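Long-range contacts in alkaline serine protease (Pseudoalteromonas sp., PDB 1Y9Z), which probably cleaves peptide bonds as a cold-adapted serine endopeptidase of the subtilisin-like (subtilase) family: residues A[171-175]-A[395-399]; A[193-199]-A[410-416]. All coordinates share one frame; numbering follows the deposited sequence.

Interaction 1. Residues A[171-175]-A[395-399]; sequences YDSVM and RAALN. With NA (sodium ion), chain E; NA (sodium ion), chain F.
R395 stretches from helix 391-401 to the turn at 171-174 and clasps one backbone oxygen, D172 O, end-on with both terminal nitrogens. NH1 and NH2 of R395 each lie 2.9 Å from D172 O, which sits close to the guanidinium plane. The two bonds differ in direction: NH2 meets a lone pair in the carbonyl plane, whereas NH1 approaches from above it, 42° out. The reach depends on a fully extended chain that leaves the helix with CG anti to the backbone N (chi1 -177°). The V174-M175 peptide lies over one face of the guanidinium near its rim, V174 C 3.8 Å above the plane.

The close packing is along the shaft of this arginine. M175 slides past it in the opposite direction, its CG 3.6 Å from R395 NE and its SD 3.8 Å from R395 CG. A bend at chi3 (84°) turns CE toward the helix and the side chain of N399, while M175 SD lies 4.1 Å from L398 CD1, where the two side chains cross at about a right angle.

Residues 171-174 form a type I beta turn leading into strand 174-180 of the mainly parallel subtilase sheet. The turn offers Y171 O and V174 O to a sodium ion, a cation site like that known at this place in subtilisins. Replacing R395 with an alanine would probably leave D172 O without its paired donors and E197 OE2 without the positive charge that R395 NE brings it.

The contact is looser toward solvent, where D172 projects its side chain. The carboxylate does not close on the arginine, D172 OD1 remaining 6.0 Å from R395 NH1, and OD1 is probably hydrogen-bonded to Q195 NE2 instead.

Interaction 2. Residues A[193-199]-A[410-416]; sequences TDQVEIS and RDNQTGY. With NA (sodium ion), chain F; NA (sodium ion), chain E; CA (calcium ion), chain D.
R410 reaches across to the start of 196-199 with an extended chain and brings NH1 to V196 O, 3.1 Å away. NH1 stands above that carbonyl plane, 58° out of it, though the oxygen lies near the guanidinium plane; NE adds a weak bond to the same oxygen. E197 and R410 cross obliquely, their carboxylate and guanidinium planes 57° apart. Rather than touching, E197 OE1 and R410 NH1 stay 4.7 Å apart and are bridged by water 2, which donates to the first and accepts from the second. E197 OE1 also binds a sodium ion, and OE2 pairs with R395. R410 CD lies 3.6 Å above one face of the Y416 ring, toward its rim, and Y416 N makes a nearly straight bond (172°) to E197 O.

V196 faces the loop with both methyls: CG2 is 3.4 Å from N412 O, and CG1 is 3.5 Å from G415 N. The backbone leaves no room at G415, where a CB would run into E197 C. Farther along, S199 OG donates to T414 O over 2.8 Å.

Inside the loop, D411 OD2 takes the backbone N and OG1 of T414, the first of these forming an Asx motif, while D411 OD1 binds calcium at 2.3 Å. Residues 410-416 are thus part of a calcium-binding loop, its site completed by D404, L405, V407, G409 and water 3, laid against residues 193-199 of the subtilisin-like domain, where Q195 and E197 contribute to the paired sodium sites.

Both contacts hold neighbouring parallel strands of the catalytic-domain sheet, 174-180 and 196-201, to the C-terminal part of the chain, and both are partly buried. Interaction 1 brings a helix to the turn before its strand; one carbonyl is gripped twice by an arginine, beside methionine-leucine packing. Interaction 2 lays an irregular loop along the next strand, buries more surface, and spreads its bonds over R410, Y416 N, S199 OG and bridging waters. The two meet directly: R395 NE and E197 OE2 form a salt bridge of 2.7 Å, and D172 and Q195 probably share a hydrogen bond. Both supply oxygens to the same two sodium ions, whereas only interaction 2 extends to the calcium site.

Interaction 1. Residues A[171-175]-A[395-399]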
ATOM      1  N   TYR A 171      10.484  17.915  -5.513  1.00  9.70           N
ATOM      2  CA  TYR A 171      10.971  19.228  -5.081  1.00  9.54           C
ATOM      3  C   TYR A 171      11.865  18.926  -3.874  1.00 10.27           C
ATOM      4  O   TYR A 171      11.631  17.950  -3.161  1.00 10.95           O
ATOM      5  CB  TYR A 171       9.818  20.130  -4.628  1.00  9.28           C
ATOM      6  CG  TYR A 171       8.958  20.677  -5.743  1.00  9.04           C
ATOM      7  CD1 TYR A 171       7.573  20.533  -5.709  1.00  9.06           C
ATOM      8  CD2 TYR A 171       9.521  21.370  -6.817  1.00  9.61           C
ATOM      9  CE1 TYR A 171       6.768  21.062  -6.706  1.00  9.89           C
ATOM     10  CE2 TYR A 171       8.721  21.907  -7.824  1.00 10.08           C
ATOM     11  CZ  TYR A 171       7.346  21.748  -7.760  1.00  9.57           C
ATOM     12  OH  TYR A 171       6.547  22.279  -8.746  1.00 10.68           O
ATOM     13  N   ASP A 172      12.873  19.754  -3.632  1.00 11.12           N
ATOM     14  CA  ASP A 172      13.776  19.518  -2.507  1.00 11.54           C
ATOM     15  C   ASP A 172      13.128  19.647  -1.129  1.00 11.35           C
ATOM     16  O   ASP A 172      13.651  19.130  -0.142  1.00 11.58           O
ATOM     17  CB  ASP A 172      14.978  20.463  -2.583  1.00 14.63           C
ATOM     18  CG  ASP A 172      15.912  20.123  -3.725  1.00 18.92           C
ATOM     19  OD1 ASP A 172      16.291  18.940  -3.844  1.00 21.20           O
ATOM     20  OD2 ASP A 172      16.273  21.039  -4.494  1.00 23.74           O
ATOM     21  N   SER A 173      11.991  20.330  -1.063  1.00 10.01           N
ATOM     22  CA  SER A 173      11.288  20.541   0.201  1.00 10.22           C
ATOM     23  C   SER A 173      10.364  19.387   0.579  1.00 10.65           C
ATOM     24  O   SER A 173       9.728  19.418   1.636  1.00 10.55           O
ATOM     25  CB  SER A 173      10.454  21.818   0.110  1.00 10.94           C
ATOM     26  OG  SER A 173       9.474  21.697  -0.910  1.00 11.65           O
ATOM     27  N   VAL A 174      10.303  18.375  -0.278  1.00 10.11           N
ATOM     28  CA  VAL A 174       9.417  17.233  -0.065  1.00 10.43           C
ATOM     29  C   VAL A 174      10.157  15.901  -0.083  1.00  9.88           C
ATOM     30  O   VAL A 174      11.078  15.709  -0.880  1.00 10.04           O
ATOM     31  CB  VAL A 174       8.333  17.197  -1.174  1.00  9.29           C
ATOM     32  CG1 VAL A 174       7.341  16.075  -0.918  1.00 10.11           C
ATOM     33  CG2 VAL A 174       7.631  18.544  -1.260  1.00 10.65           C
ATOM     34  N   MET A 175       9.758  14.983   0.797  1.00  9.36           N
ATOM     35  CA  MET A 175      10.372  13.660   0.826  1.00  9.21           C
ATOM     36  C   MET A 175       9.731  12.808  -0.265  1.00  9.75           C
ATOM     37  O   MET A 175       8.516  12.596  -0.257  1.00 10.95           O
ATOM     38  CB  MET A 175      10.148  12.965   2.174  1.00 10.39           C
ATOM     39  CG  MET A 175      10.811  13.620   3.366  1.00 10.80           C
ATOM     40  SD  MET A 175      10.659  12.588   4.848  1.00 12.33           S
ATOM     41  CE  MET A 175      12.044  11.474   4.626  1.00 13.32           C
ATOM     42  N   ARG A 395      13.024  14.920   9.370  1.00 12.14           N
ATOM     43  CA  ARG A 395      13.331  14.385   8.048  1.00 11.84           C
ATOM     44  C   ARG A 395      14.728  13.763   8.068  1.00 12.37           C
ATOM     45  O   ARG A 395      14.932  12.648   7.589  1.00 11.16           O
ATOM     46  CB  ARG A 395      13.261  15.512   7.011  1.00 12.03           C
ATOM     47  CG  ARG A 395      13.495  15.083   5.572  1.00 11.93           C
ATOM     48  CD  ARG A 395      13.267  16.258   4.637  1.00 12.92           C
ATOM     49  NE  ARG A 395      13.580  15.939   3.249  1.00 11.95           N
ATOM     50  CZ  ARG A 395      13.519  16.819   2.255  1.00 11.65           C
ATOM     51  NH1 ARG A 395      13.823  16.446   1.019  1.00 12.43           N
ATOM     52  NH2 ARG A 395      13.150  18.070   2.498  1.00 12.13           N
ATOM     53  N   ALA A 396      15.684  14.489   8.640  1.00 12.20           N
ATOM     54  CA  ALA A 396      17.057  14.004   8.730  1.00 13.14           C
ATOM     55  C   ALA A 396      17.129  12.731   9.567  1.00 13.18           C
ATOM     56  O   ALA A 396      17.863  11.799   9.233  1.00 14.08           O
ATOM     57  CB  ALA A 396      17.950  15.082   9.336  1.00 13.63           C
ATOM     58  N   ALA A 397      16.362  12.690  10.652  1.00 12.76           N
ATOM     59  CA  ALA A 397      16.348  11.525  11.526  1.00 12.75           C
ATOM     60  C   ALA A 397      15.853  10.292  10.777  1.00 12.16           C
ATOM     61  O   ALA A 397      16.412   9.205  10.914  1.00 12.92           O
ATOM     62  CB  ALA A 397      15.466  11.791  12.737  1.00 12.73           C
ATOM     63  N   LEU A 398      14.805  10.459   9.978  1.00 11.77           N
ATOM     64  CA  LEU A 398      14.257   9.340   9.221  1.00 11.80           C
ATOM     65  C   LEU A 398      15.280   8.809   8.216  1.00 11.55           C
ATOM     66  O   LEU A 398      15.456   7.600   8.072  1.00 12.08           O
ATOM     67  CB  LEU A 398      12.980   9.769   8.490  1.00 11.82           C
ATOM     68  CG  LEU A 398      11.826  10.257   9.374  1.00 12.61           C
ATOM     69  CD1 LEU A 398      10.670  10.713   8.500  1.00 13.30           C
ATOM     70  CD2 LEU A 398      11.381   9.144  10.312  1.00 13.28           C
ATOM     71  N   ASN A 399      15.962   9.719   7.531  1.00 12.80           N
ATOM     72  CA  ASN A 399      16.962   9.335   6.542  1.00 13.25           C
ATOM     73  C   ASN A 399      18.188   8.693   7.182  1.00 13.89           C
ATOM     74  O   ASN A 399      18.720   7.703   6.678  1.00 13.69           O
ATOM     75  CB  ASN A 399      17.394  10.563   5.740  1.00 13.03           C
ATOM     76  CG  ASN A 399      16.298  11.078   4.832  1.00 13.63           C
ATOM     77  OD1 ASN A 399      16.312  12.239   4.417  1.00 16.27           O
ATOM     78  ND2 ASN A 399      15.348  10.212   4.509  1.00 10.99           N
TER
HETATM   79 NA    NA E 607      11.997  15.669  -2.929  1.00  8.76          NA
HETATM   80 NA    NA F 608      13.082  13.799  -1.951  1.00 17.15          NA

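Interaction 2. Residues A[193-199]-A[410-416]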
ATOM      1  N   THR A 193      14.606   7.970  -9.091  1.00  9.73           N
ATOM      2  CA  THR A 193      15.202   9.272  -9.379  1.00  9.44           C
ATOM      3  C   THR A 193      16.216   9.632  -8.306  1.00  9.61           C
ATOM      4  O   THR A 193      16.303   8.962  -7.275  1.00  9.62           O
ATOM      5  CB  THR A 193      14.144  10.394  -9.372  1.00  9.37           C
ATOM      6  OG1 THR A 193      13.798  10.695  -8.012  1.00  9.52           O
ATOM      7  CG2 THR A 193      12.888   9.970 -10.129  1.00 10.22           C
ATOM      8  N   ASP A 194      16.975  10.698  -8.541  1.00  8.99           N
ATOM      9  CA  ASP A 194      17.945  11.126  -7.549  1.00 10.66           C
ATOM     10  C   ASP A 194      17.268  11.902  -6.423  1.00 10.94           C
ATOM     11  O   ASP A 194      17.930  12.393  -5.512  1.00 12.94           O
ATOM     12  CB  ASP A 194      19.087  11.944  -8.183  1.00 12.68           C
ATOM     13  CG  ASP A 194      18.604  13.132  -8.995  1.00 13.93           C
ATOM     14  OD1 ASP A 194      17.393  13.422  -9.010  1.00 14.45           O
ATOM     15  OD2 ASP A 194      19.464  13.787  -9.625  1.00 16.93           O
ATOM     16  N   GLN A 195      15.942  12.004  -6.496  1.00  9.76           N
ATOM     17  CA  GLN A 195      15.156  12.667  -5.457  1.00  9.44           C
ATOM     18  C   GLN A 195      14.601  11.619  -4.489  1.00  9.51           C
ATOM     19  O   GLN A 195      14.347  11.933  -3.330  1.00  9.42           O
ATOM     20  CB  GLN A 195      13.990  13.457  -6.059  1.00  8.92           C
ATOM     21  CG  GLN A 195      14.336  14.852  -6.566  1.00  9.69           C
ATOM     22  CD  GLN A 195      14.550  15.861  -5.446  1.00 10.14           C
ATOM     23  OE1 GLN A 195      13.831  15.861  -4.442  1.00 11.08           O
ATOM     24  NE2 GLN A 195      15.526  16.744  -5.626  1.00 11.09           N
ATOM     25  N   VAL A 196      14.404  10.386  -4.963  1.00  9.65           N
ATOM     26  CA  VAL A 196      13.886   9.320  -4.101  1.00  9.72           C
ATOM     27  C   VAL A 196      14.729   9.342  -2.836  1.00 10.13           C
ATOM     28  O   VAL A 196      15.954   9.210  -2.878  1.00 10.74           O
ATOM     29  CB  VAL A 196      13.958   7.942  -4.789  1.00  8.97           C
ATOM     30  CG1 VAL A 196      13.641   6.829  -3.781  1.00 10.00           C
ATOM     31  CG2 VAL A 196      12.943   7.893  -5.925  1.00 10.03           C
ATOM     32  N   GLU A 197      14.048   9.497  -1.708  1.00 10.69           N
ATOM     33  CA  GLU A 197      14.702   9.657  -0.418  1.00 10.85           C
ATOM     34  C   GLU A 197      14.564   8.514   0.580  1.00 10.41           C
ATOM     35  O   GLU A 197      15.491   8.227   1.340  1.00 10.58           O
ATOM     36  CB  GLU A 197      14.153  10.944   0.198  1.00 13.01           C
ATOM     37  CG  GLU A 197      15.001  11.613   1.248  1.00 14.38           C
ATOM     38  CD  GLU A 197      14.480  13.002   1.557  1.00 14.70           C
ATOM     39  OE1 GLU A 197      14.138  13.728   0.598  1.00 15.45           O
ATOM     40  OE2 GLU A 197      14.413  13.374   2.743  1.00 16.51           O
ATOM     41  N   ILE A 198      13.409   7.867   0.587  1.00  9.94           N
ATOM     42  CA  ILE A 198      13.175   6.795   1.540  1.00  9.97           C
ATOM     43  C   ILE A 198      12.129   5.846   0.970  1.00 10.19           C
ATOM     44  O   ILE A 198      11.374   6.221   0.072  1.00 10.20           O
ATOM     45  CB  ILE A 198      12.712   7.410   2.887  1.00 11.19           C
ATOM     46  CG1 ILE A 198      12.875   6.403   4.020  1.00 11.31           C
ATOM     47  CG2 ILE A 198      11.268   7.884   2.781  1.00 11.71           C
ATOM     48  CD1 ILE A 198      12.784   7.038   5.399  1.00 13.47           C
ATOM     49  N   SER A 199      12.092   4.621   1.484  1.00  9.82           N
ATOM     50  CA  SER A 199      11.153   3.615   1.008  1.00 10.05           C
ATOM     51  C   SER A 199      10.136   3.186   2.050  1.00  9.79           C
ATOM     52  O   SER A 199      10.360   3.309   3.257  1.00 10.66           O
ATOM     53  CB  SER A 199      11.902   2.369   0.534  1.00 10.17           C
ATOM     54  OG  SER A 199      12.781   2.667  -0.536  1.00 11.48           O
ATOM     55  N   ARG A 410      22.876   5.371  -0.572  1.00 13.96           N
ATOM     56  CA  ARG A 410      21.671   5.892  -1.195  1.00 13.87           C
ATOM     57  C   ARG A 410      21.633   5.521  -2.673  1.00 13.61           C
ATOM     58  O   ARG A 410      22.646   5.600  -3.365  1.00 14.76           O
ATOM     59  CB  ARG A 410      21.620   7.415  -1.054  1.00 14.67           C
ATOM     60  CG  ARG A 410      20.349   8.037  -1.614  1.00 14.22           C
ATOM     61  CD  ARG A 410      20.343   9.552  -1.464  1.00 15.70           C
ATOM     62  NE  ARG A 410      19.064  10.112  -1.893  1.00 14.72           N
ATOM     63  CZ  ARG A 410      18.667  11.358  -1.654  1.00 14.70           C
ATOM     64  NH1 ARG A 410      17.482  11.769  -2.088  1.00 15.80           N
ATOM     65  NH2 ARG A 410      19.446  12.193  -0.978  1.00 16.71           N
ATOM     66  N   ASP A 411      20.469   5.090  -3.149  1.00 12.33           N
ATOM     67  CA  ASP A 411      20.306   4.760  -4.560  1.00 11.66           C
ATOM     68  C   ASP A 411      18.975   5.320  -5.050  1.00 11.00           C
ATOM     69  O   ASP A 411      18.107   5.668  -4.243  1.00 11.44           O
ATOM     70  CB  ASP A 411      20.398   3.244  -4.807  1.00 11.23           C
ATOM     71  CG  ASP A 411      19.470   2.440  -3.925  1.00 12.27           C
ATOM     72  OD1 ASP A 411      19.950   1.857  -2.931  1.00 12.57           O
ATOM     73  OD2 ASP A 411      18.261   2.398  -4.231  1.00 12.29           O
ATOM     74  N   ASN A 412      18.823   5.425  -6.366  1.00 10.66           N
ATOM     75  CA  ASN A 412      17.611   5.987  -6.959  1.00 10.17           C
ATOM     76  C   ASN A 412      16.363   5.130  -6.803  1.00 10.00           C
ATOM     77  O   ASN A 412      15.244   5.637  -6.898  1.00 10.20           O
ATOM     78  CB  ASN A 412      17.828   6.278  -8.449  1.00  9.69           C
ATOM     79  CG  ASN A 412      18.826   7.399  -8.698  1.00 10.67           C
ATOM     80  OD1 ASN A 412      18.999   7.836  -9.835  1.00 11.79           O
ATOM     81  ND2 ASN A 412      19.486   7.867  -7.642  1.00 12.27           N
ATOM     82  N   GLN A 413      16.546   3.835  -6.578  1.00 10.15           N
ATOM     83  CA  GLN A 413      15.405   2.942  -6.416  1.00 10.56           C
ATOM     84  C   GLN A 413      14.770   2.989  -5.030  1.00 10.54           C
ATOM     85  O   GLN A 413      13.545   3.059  -4.905  1.00 10.20           O
ATOM     86  CB  GLN A 413      15.808   1.494  -6.717  1.00 11.21           C
ATOM     87  CG  GLN A 413      15.958   1.176  -8.195  1.00 12.20           C
ATOM     88  CD  GLN A 413      17.200   1.780  -8.818  1.00 14.07           C
ATOM     89  OE1 GLN A 413      17.217   2.084 -10.013  1.00 16.49           O
ATOM     90  NE2 GLN A 413      18.252   1.943  -8.023  1.00 11.84           N
ATOM     91  N   THR A 414      15.602   2.970  -3.994  1.00 10.68           N
ATOM     92  CA  THR A 414      15.111   2.940  -2.619  1.00 10.13           C
ATOM     93  C   THR A 414      15.527   4.095  -1.705  1.00 10.10           C
ATOM     94  O   THR A 414      15.180   4.104  -0.521  1.00 10.65           O
ATOM     95  CB  THR A 414      15.537   1.619  -1.949  1.00 10.80           C
ATOM     96  OG1 THR A 414      16.969   1.548  -1.895  1.00 10.98           O
ATOM     97  CG2 THR A 414      15.015   0.431  -2.746  1.00 10.99           C
ATOM     98  N   GLY A 415      16.256   5.067  -2.243  1.00 10.56           N
ATOM     99  CA  GLY A 415      16.697   6.182  -1.423  1.00 10.24           C
ATOM    100  C   GLY A 415      17.630   5.686  -0.331  1.00 10.89           C
ATOM    101  O   GLY A 415      18.525   4.883  -0.595  1.00 11.45           O
ATOM    102  N   TYR A 416      17.427   6.155   0.895  1.00 11.15           N
ATOM    103  CA  TYR A 416      18.262   5.723   2.010  1.00 11.38           C
ATOM    104  C   TYR A 416      17.840   4.355   2.535  1.00 12.71           C
ATOM    105  O   TYR A 416      18.537   3.756   3.355  1.00 13.79           O
ATOM    106  CB  TYR A 416      18.224   6.760   3.134  1.00 11.82           C
ATOM    107  CG  TYR A 416      18.984   8.020   2.791  1.00 12.64           C
ATOM    108  CD1 TYR A 416      20.369   7.991   2.608  1.00 14.34           C
ATOM    109  CD2 TYR A 416      18.321   9.233   2.616  1.00 13.24           C
ATOM    110  CE1 TYR A 416      21.071   9.140   2.259  1.00 14.46           C
ATOM    111  CE2 TYR A 416      19.017  10.388   2.265  1.00 13.74           C
ATOM    112  CZ  TYR A 416      20.390  10.334   2.087  1.00 14.85           C
ATOM    113  OH  TYR A 416      21.073  11.472   1.721  1.00 17.60           O
TER
HETATM  114 NA    NA F 608      13.082  13.799  -1.951  1.00 17.15          NA
HETATM  115 NA    NA E 607      11.997  15.669  -2.929  1.00  8.76          NA
HETATM  116 CA    CA D 604      20.931   1.401  -0.873  1.00 12.94          CA
HETATM  117  O   HOH W   1      18.093   8.965  -4.730  1.00 17.70           O
HETATM  118  O   HOH W   2      16.599  14.274  -0.998  1.00 20.48           O
HETATM  119  O   HOH W   3      18.823   2.199  -0.017  1.00 11.93           O